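Local coordinates for CELL division control protein 6 (Pyrobaculum aerophilum, PDB 1FNN) that binds ADP and magnesium through an AAA+ ATPase module and probably takes part in regulating DNA replication, at residues 3-9 with 205-211; 199-203 with 217-223. All coordinates share one frame. Numbering follows the deposited sequence.

Contact 1 (3-9 with 205-211); sequences IVVDDSV and RAKAGLA. With ADP (adenosine-5'-diphosphate), chain D.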
# COMPACT_ATOMS: atom_id res chain seq x y z
N ILE A 3 -24.72 0.45 1.20
CA ILE A 3 -23.61 -0.49 1.37
C ILE A 3 -22.53 0.07 2.31
O ILE A 3 -22.00 -0.65 3.15
CB ILE A 3 -22.99 -0.72 -0.05
CG1 ILE A 3 -24.05 -1.49 -0.86
CG2 ILE A 3 -21.67 -1.47 0.14
CD1 ILE A 3 -23.62 -1.87 -2.27
N VAL A 4 -22.15 1.29 2.01
CA VAL A 4 -21.16 2.03 2.80
C VAL A 4 -21.83 2.57 4.08
O VAL A 4 -22.76 3.37 3.97
CB VAL A 4 -20.59 3.17 1.98
CG1 VAL A 4 -19.58 3.99 2.77
CG2 VAL A 4 -19.83 2.64 0.73
N VAL A 5 -21.53 1.98 5.22
CA VAL A 5 -22.16 2.44 6.47
C VAL A 5 -21.23 3.37 7.22
O VAL A 5 -21.72 4.23 7.96
CB VAL A 5 -22.54 1.25 7.36
CG1 VAL A 5 -22.98 1.75 8.73
CG2 VAL A 5 -23.67 0.48 6.66
N ASP A 6 -19.92 3.13 7.16
CA ASP A 6 -19.00 4.11 7.77
C ASP A 6 -17.88 4.44 6.83
O ASP A 6 -16.87 3.74 6.92
CB ASP A 6 -18.50 3.53 9.11
CG ASP A 6 -17.63 4.47 9.91
OD1 ASP A 6 -17.41 5.61 9.46
OD2 ASP A 6 -17.17 4.05 11.00
N ASP A 7 -17.95 5.49 6.01
CA ASP A 7 -16.91 5.85 5.09
C ASP A 7 -15.60 6.32 5.71
O ASP A 7 -14.57 6.21 5.02
CB ASP A 7 -17.35 6.95 4.13
CG ASP A 7 -17.52 8.34 4.72
OD1 ASP A 7 -16.61 9.16 4.87
OD2 ASP A 7 -18.63 8.72 5.06
N SER A 8 -15.55 6.71 7.00
CA SER A 8 -14.29 7.16 7.58
C SER A 8 -13.31 6.00 7.64
O SER A 8 -12.08 6.17 7.63
CB SER A 8 -14.50 7.74 9.00
OG SER A 8 -14.79 6.66 9.89
N VAL A 9 -13.79 4.77 7.70
CA VAL A 9 -13.00 3.55 7.69
C VAL A 9 -12.20 3.38 6.39
O VAL A 9 -11.09 2.81 6.40
CB VAL A 9 -14.00 2.38 7.86
CG1 VAL A 9 -13.40 1.03 7.49
CG2 VAL A 9 -14.54 2.37 9.28
N ARG A 205 -11.60 -3.93 7.06
CA ARG A 205 -12.26 -2.75 6.59
C ARG A 205 -13.72 -2.99 6.23
O ARG A 205 -14.61 -2.13 6.52
CB ARG A 205 -11.56 -2.08 5.38
CG ARG A 205 -10.07 -1.76 5.65
CD ARG A 205 -9.99 -0.57 6.66
NE ARG A 205 -8.57 -0.46 7.07
CZ ARG A 205 -7.88 0.66 6.92
NH1 ARG A 205 -8.43 1.75 6.40
NH2 ARG A 205 -6.62 0.66 7.31
N ALA A 206 -14.00 -4.11 5.55
CA ALA A 206 -15.39 -4.38 5.18
C ALA A 206 -16.25 -4.55 6.44
O ALA A 206 -17.38 -4.06 6.53
CB ALA A 206 -15.53 -5.64 4.30
N LYS A 207 -15.79 -5.32 7.39
CA LYS A 207 -16.58 -5.55 8.61
C LYS A 207 -16.85 -4.24 9.36
O LYS A 207 -17.98 -4.02 9.77
CB LYS A 207 -15.84 -6.49 9.55
CG LYS A 207 -16.07 -7.96 9.19
CD LYS A 207 -15.08 -8.79 10.02
CE LYS A 207 -15.14 -10.25 9.57
NZ LYS A 207 -14.21 -11.09 10.37
N ALA A 208 -15.90 -3.33 9.38
CA ALA A 208 -16.05 -2.05 10.06
C ALA A 208 -16.80 -1.01 9.28
O ALA A 208 -17.42 -0.12 9.87
CB ALA A 208 -14.65 -1.50 10.38
N GLY A 209 -16.74 -1.04 7.94
CA GLY A 209 -17.24 0.09 7.17
C GLY A 209 -18.42 -0.18 6.26
O GLY A 209 -18.98 0.81 5.71
N LEU A 210 -18.71 -1.42 5.93
CA LEU A 210 -19.77 -1.71 4.96
C LEU A 210 -20.94 -2.42 5.59
O LEU A 210 -20.72 -3.11 6.59
CB LEU A 210 -19.25 -2.68 3.82
CG LEU A 210 -18.03 -2.08 3.09
CD1 LEU A 210 -17.50 -3.04 2.00
CD2 LEU A 210 -18.38 -0.73 2.49
N ALA A 211 -22.12 -2.41 4.93
CA ALA A 211 -23.21 -3.19 5.58
C ALA A 211 -22.98 -4.69 5.56
O ALA A 211 -22.47 -5.32 4.61
CB ALA A 211 -24.56 -2.86 4.98
PB ADP D . 2.80 3.47 3.88
O1B ADP D . 3.34 4.63 4.71
O2B ADP D . 3.56 2.28 3.99
O3B ADP D . 2.85 4.04 2.53
PA ADP D . 0.21 3.26 5.04
O1A ADP D . 0.64 3.21 6.45
O2A ADP D . -0.36 4.57 4.70
O3A ADP D . 1.38 2.90 4.11
O5' ADP D . -0.97 2.17 4.73
C5' ADP D . -1.68 2.37 3.52
C4' ADP D . -3.16 2.11 3.86
O4' ADP D . -3.29 0.77 4.28
C3' ADP D . -3.71 2.95 5.00
O3' ADP D . -5.09 3.17 4.77
C2' ADP D . -3.41 2.05 6.15
O2' ADP D . -4.24 2.32 7.28
C1' ADP D . -3.79 0.69 5.56
N9 ADP D . -3.00 -0.29 6.20
C8 ADP D . -1.70 -0.59 5.91
N7 ADP D . -1.26 -1.69 6.44
C5 ADP D . -2.36 -2.15 7.15
C6 ADP D . -2.55 -3.27 7.97
N6 ADP D . -1.56 -4.12 8.20
N1 ADP D . -3.74 -3.44 8.55
C2 ADP D . -4.69 -2.55 8.33
N3 ADP D . -4.65 -1.44 7.59
C4 ADP D . -3.42 -1.30 7.01
O HOH W 1 -16.81 1.68 12.09

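Contact 2 (199-203 with 217-223); sequences FDILL and EDILQMI. With ADP (adenosine-5'-diphosphate), chain D.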
# COMPACT_ATOMS: atom_id res chain seq x y z
N PHE A 199 -6.23 -9.61 1.59
CA PHE A 199 -7.56 -10.07 1.93
C PHE A 199 -7.83 -9.79 3.44
O PHE A 199 -8.96 -9.39 3.72
CB PHE A 199 -7.71 -11.57 1.66
CG PHE A 199 -9.01 -12.13 2.12
CD1 PHE A 199 -10.13 -12.08 1.32
CD2 PHE A 199 -9.12 -12.73 3.37
CE1 PHE A 199 -11.33 -12.60 1.73
CE2 PHE A 199 -10.33 -13.25 3.79
CZ PHE A 199 -11.45 -13.19 2.98
N ASP A 200 -6.90 -10.17 4.31
CA ASP A 200 -7.23 -10.00 5.76
C ASP A 200 -7.45 -8.52 6.09
O ASP A 200 -8.28 -8.16 6.92
CB ASP A 200 -6.14 -10.59 6.61
CG ASP A 200 -5.95 -12.10 6.48
OD1 ASP A 200 -6.92 -12.83 6.22
OD2 ASP A 200 -4.79 -12.52 6.65
N ILE A 201 -6.62 -7.64 5.56
CA ILE A 201 -6.80 -6.21 5.73
C ILE A 201 -8.16 -5.76 5.24
O ILE A 201 -8.91 -5.02 5.91
CB ILE A 201 -5.69 -5.45 5.01
CG1 ILE A 201 -4.36 -5.83 5.70
CG2 ILE A 201 -5.93 -3.93 4.98
CD1 ILE A 201 -3.14 -5.26 4.97
N LEU A 202 -8.49 -6.14 3.99
CA LEU A 202 -9.79 -5.75 3.44
C LEU A 202 -10.96 -6.33 4.21
O LEU A 202 -11.99 -5.65 4.35
CB LEU A 202 -9.93 -6.17 1.97
CG LEU A 202 -8.96 -5.54 0.97
CD1 LEU A 202 -9.27 -6.00 -0.46
CD2 LEU A 202 -9.10 -4.02 0.98
N LEU A 203 -10.87 -7.54 4.75
CA LEU A 203 -12.02 -8.07 5.47
C LEU A 203 -12.28 -7.20 6.72
O LEU A 203 -13.43 -6.98 7.14
CB LEU A 203 -11.70 -9.53 5.84
CG LEU A 203 -12.83 -10.26 6.56
CD1 LEU A 203 -14.13 -10.21 5.76
CD2 LEU A 203 -12.44 -11.70 6.90
N GLU A 217 -16.85 -12.93 0.43
CA GLU A 217 -15.43 -13.27 0.53
C GLU A 217 -14.81 -13.29 -0.88
O GLU A 217 -13.70 -12.82 -1.09
CB GLU A 217 -15.37 -14.67 1.12
CG GLU A 217 -13.99 -15.31 1.13
CD GLU A 217 -14.00 -16.60 1.94
OE1 GLU A 217 -14.25 -17.67 1.35
OE2 GLU A 217 -13.77 -16.52 3.16
N ASP A 218 -15.57 -13.78 -1.86
CA ASP A 218 -15.05 -13.85 -3.24
C ASP A 218 -14.73 -12.46 -3.76
O ASP A 218 -13.75 -12.32 -4.49
CB ASP A 218 -16.02 -14.50 -4.23
CG ASP A 218 -16.07 -16.01 -4.09
OD1 ASP A 218 -15.23 -16.58 -3.37
OD2 ASP A 218 -16.97 -16.62 -4.71
N ILE A 219 -15.56 -11.45 -3.43
CA ILE A 219 -15.28 -10.10 -3.95
C ILE A 219 -14.00 -9.53 -3.38
O ILE A 219 -13.24 -8.79 -4.02
CB ILE A 219 -16.48 -9.17 -3.72
CG1 ILE A 219 -17.54 -9.41 -4.80
CG2 ILE A 219 -16.10 -7.69 -3.68
CD1 ILE A 219 -17.27 -8.72 -6.13
N LEU A 220 -13.77 -9.79 -2.08
CA LEU A 220 -12.56 -9.27 -1.42
C LEU A 220 -11.36 -10.01 -2.01
O LEU A 220 -10.30 -9.42 -2.23
CB LEU A 220 -12.72 -9.61 0.08
CG LEU A 220 -13.21 -8.54 1.05
CD1 LEU A 220 -14.01 -7.43 0.40
CD2 LEU A 220 -13.91 -9.14 2.26
N GLN A 221 -11.55 -11.32 -2.25
CA GLN A 221 -10.46 -12.11 -2.84
C GLN A 221 -10.06 -11.61 -4.24
O GLN A 221 -8.86 -11.51 -4.53
CB GLN A 221 -10.78 -13.59 -2.90
CG GLN A 221 -10.74 -14.39 -1.61
CD GLN A 221 -11.46 -15.72 -1.74
OE1 GLN A 221 -12.27 -15.94 -2.66
NE2 GLN A 221 -11.20 -16.64 -0.83
N MET A 222 -11.05 -11.16 -5.00
CA MET A 222 -10.82 -10.57 -6.34
C MET A 222 -9.95 -9.34 -6.30
O MET A 222 -8.96 -9.13 -7.06
CB MET A 222 -12.20 -10.32 -6.93
CG MET A 222 -12.25 -9.63 -8.29
SD MET A 222 -13.94 -9.27 -8.81
CE MET A 222 -13.66 -8.32 -10.30
N ILE A 223 -10.28 -8.44 -5.33
CA ILE A 223 -9.48 -7.24 -5.16
C ILE A 223 -8.08 -7.58 -4.66
O ILE A 223 -7.11 -7.02 -5.12
CB ILE A 223 -10.14 -6.27 -4.11
CG1 ILE A 223 -11.52 -5.89 -4.60
CG2 ILE A 223 -9.19 -5.09 -3.90
CD1 ILE A 223 -12.36 -4.98 -3.68
PB ADP D . 2.80 3.47 3.88
O1B ADP D . 3.34 4.63 4.71
O2B ADP D . 3.56 2.28 3.99
O3B ADP D . 2.85 4.04 2.53
PA ADP D . 0.21 3.26 5.04
O1A ADP D . 0.64 3.21 6.45
O2A ADP D . -0.36 4.57 4.70
O3A ADP D . 1.38 2.90 4.11
O5' ADP D . -0.97 2.17 4.73
C5' ADP D . -1.68 2.37 3.52
C4' ADP D . -3.16 2.11 3.86
O4' ADP D . -3.29 0.77 4.28
C3' ADP D . -3.71 2.95 5.00
O3' ADP D . -5.09 3.17 4.77
C2' ADP D . -3.41 2.05 6.15
O2' ADP D . -4.24 2.32 7.28
C1' ADP D . -3.79 0.69 5.56
N9 ADP D . -3.00 -0.29 6.20
C8 ADP D . -1.70 -0.59 5.91
N7 ADP D . -1.26 -1.69 6.44
C5 ADP D . -2.36 -2.15 7.15
C6 ADP D . -2.55 -3.27 7.97
N6 ADP D . -1.56 -4.12 8.20
N1 ADP D . -3.74 -3.44 8.55
C2 ADP D . -4.69 -2.55 8.33
N3 ADP D . -4.65 -1.44 7.59
C4 ADP D . -3.42 -1.30 7.01

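Contact 1 (3-9 with 205-211)
Val9, Gly209 and Ile3 lose the most surface where the N-terminal segment 3-9, a loop that enters a 3-10 turn at Asp7, lies across the C-terminal end of helix 195-209. Val9 does two jobs. Its side chain points at the helix, with Val9 CG2 4.0 Å from Ala208 CB and Val9 CG1 4.0 Å from Gly209 N, while Val9 O takes a 2.9 Å hydrogen bond from Arg205 NH1. The other terminal nitrogen of that guanidinium, Arg205 NH2, reaches the nucleotide, donating to ADP O2' and ADP N3, each at 2.9 Å. Glycine at 209 suits this close approach: in this backbone conformation a CB would clash with Val9 CG1 and crowd Asp6 O. Gly209 O is shared by two successive amides, Val5 N at 2.8 Å and Asp6 N at 2.9 Å. Beyond it, Leu210 leaves helical geometry and forms a single beta bridge with Val4, and Ala211 N gives a short 2.5 Å hydrogen bond to Ile3 O. The side chain of Ile3 leads away from this backbone pairing to pack on Ala251 and Ala254 of helix 240-256, though Ile3 CG2 still lies 4.1 Å from Leu210 CD2. A water donates to Asp6 OD2 (2.6 Å) and Ala208 O (2.9 Å), and Asp6 OD1 accepts from Ser8 N (3.3 Å) in an Asx turn. The N-terminal segment is thus fastened to the lid largely through main-chain atoms, and Arg205 ties that attachment directly to the adenosine of the bound nucleotide.

Contact 2 (199-203 with 217-223)
The helical lid of the AAA+ module supplies both partners here: helix 195-209, whose Ile201 lies against the adenine (Ile201 CD1 3.6 Å from ADP C6), and helix 217-227, which follows it in the chain. The axes of the two short segments approach to 9.2 Å with their directions 129° apart, and no hydrogen bond crosses between them. Leu220 has the most surface covered here, and three side chains of the first helix meet it: Leu220 CB sits 3.7 Å from Phe199 CE1, Leu220 CG 4.1 Å from Leu202 CB and Leu220 CD2 3.7 Å from Leu203 CD1. Phe199 also presents its ring edge to Glu217 O, with Phe199 CE1 3.7 Å away, and Phe199 CD1 lies 3.8 Å from Gln221 CG. Farther along, Ile223 CG2 meets Leu202 CD1 at 3.6 Å. Helix 240-256 adds to this apolar layer, Ile244 touching Leu202 and Leu247 touching both Leu220 and Ile223. Successive helices packed on a shared hydrophobic interior, one of them bordering the nucleotide, are characteristic of the AAA+ lid domain.

Overall arrangement
Helix 195-209 serves both contacts, which follow one another along it with centres 14 Å apart. Contact 2 uses its middle, contact 1 its C-terminal end and the residues just beyond. Both are partly buried, yet they are held differently. The 199-203/217-223 pair is apolar helix packing inside the lid, between neighbours in sequence; the 3-9/205-211 pair brings in chain from far away and relies on hydrogen bonds, with a bridging water as well. Helix 240-256 touches both. Each also reaches ADP, contact 2 by an apolar touch on the base and contact 1 by polar bonds to base and ribose, so one helix touches lid interior, N-terminal segment and nucleotide.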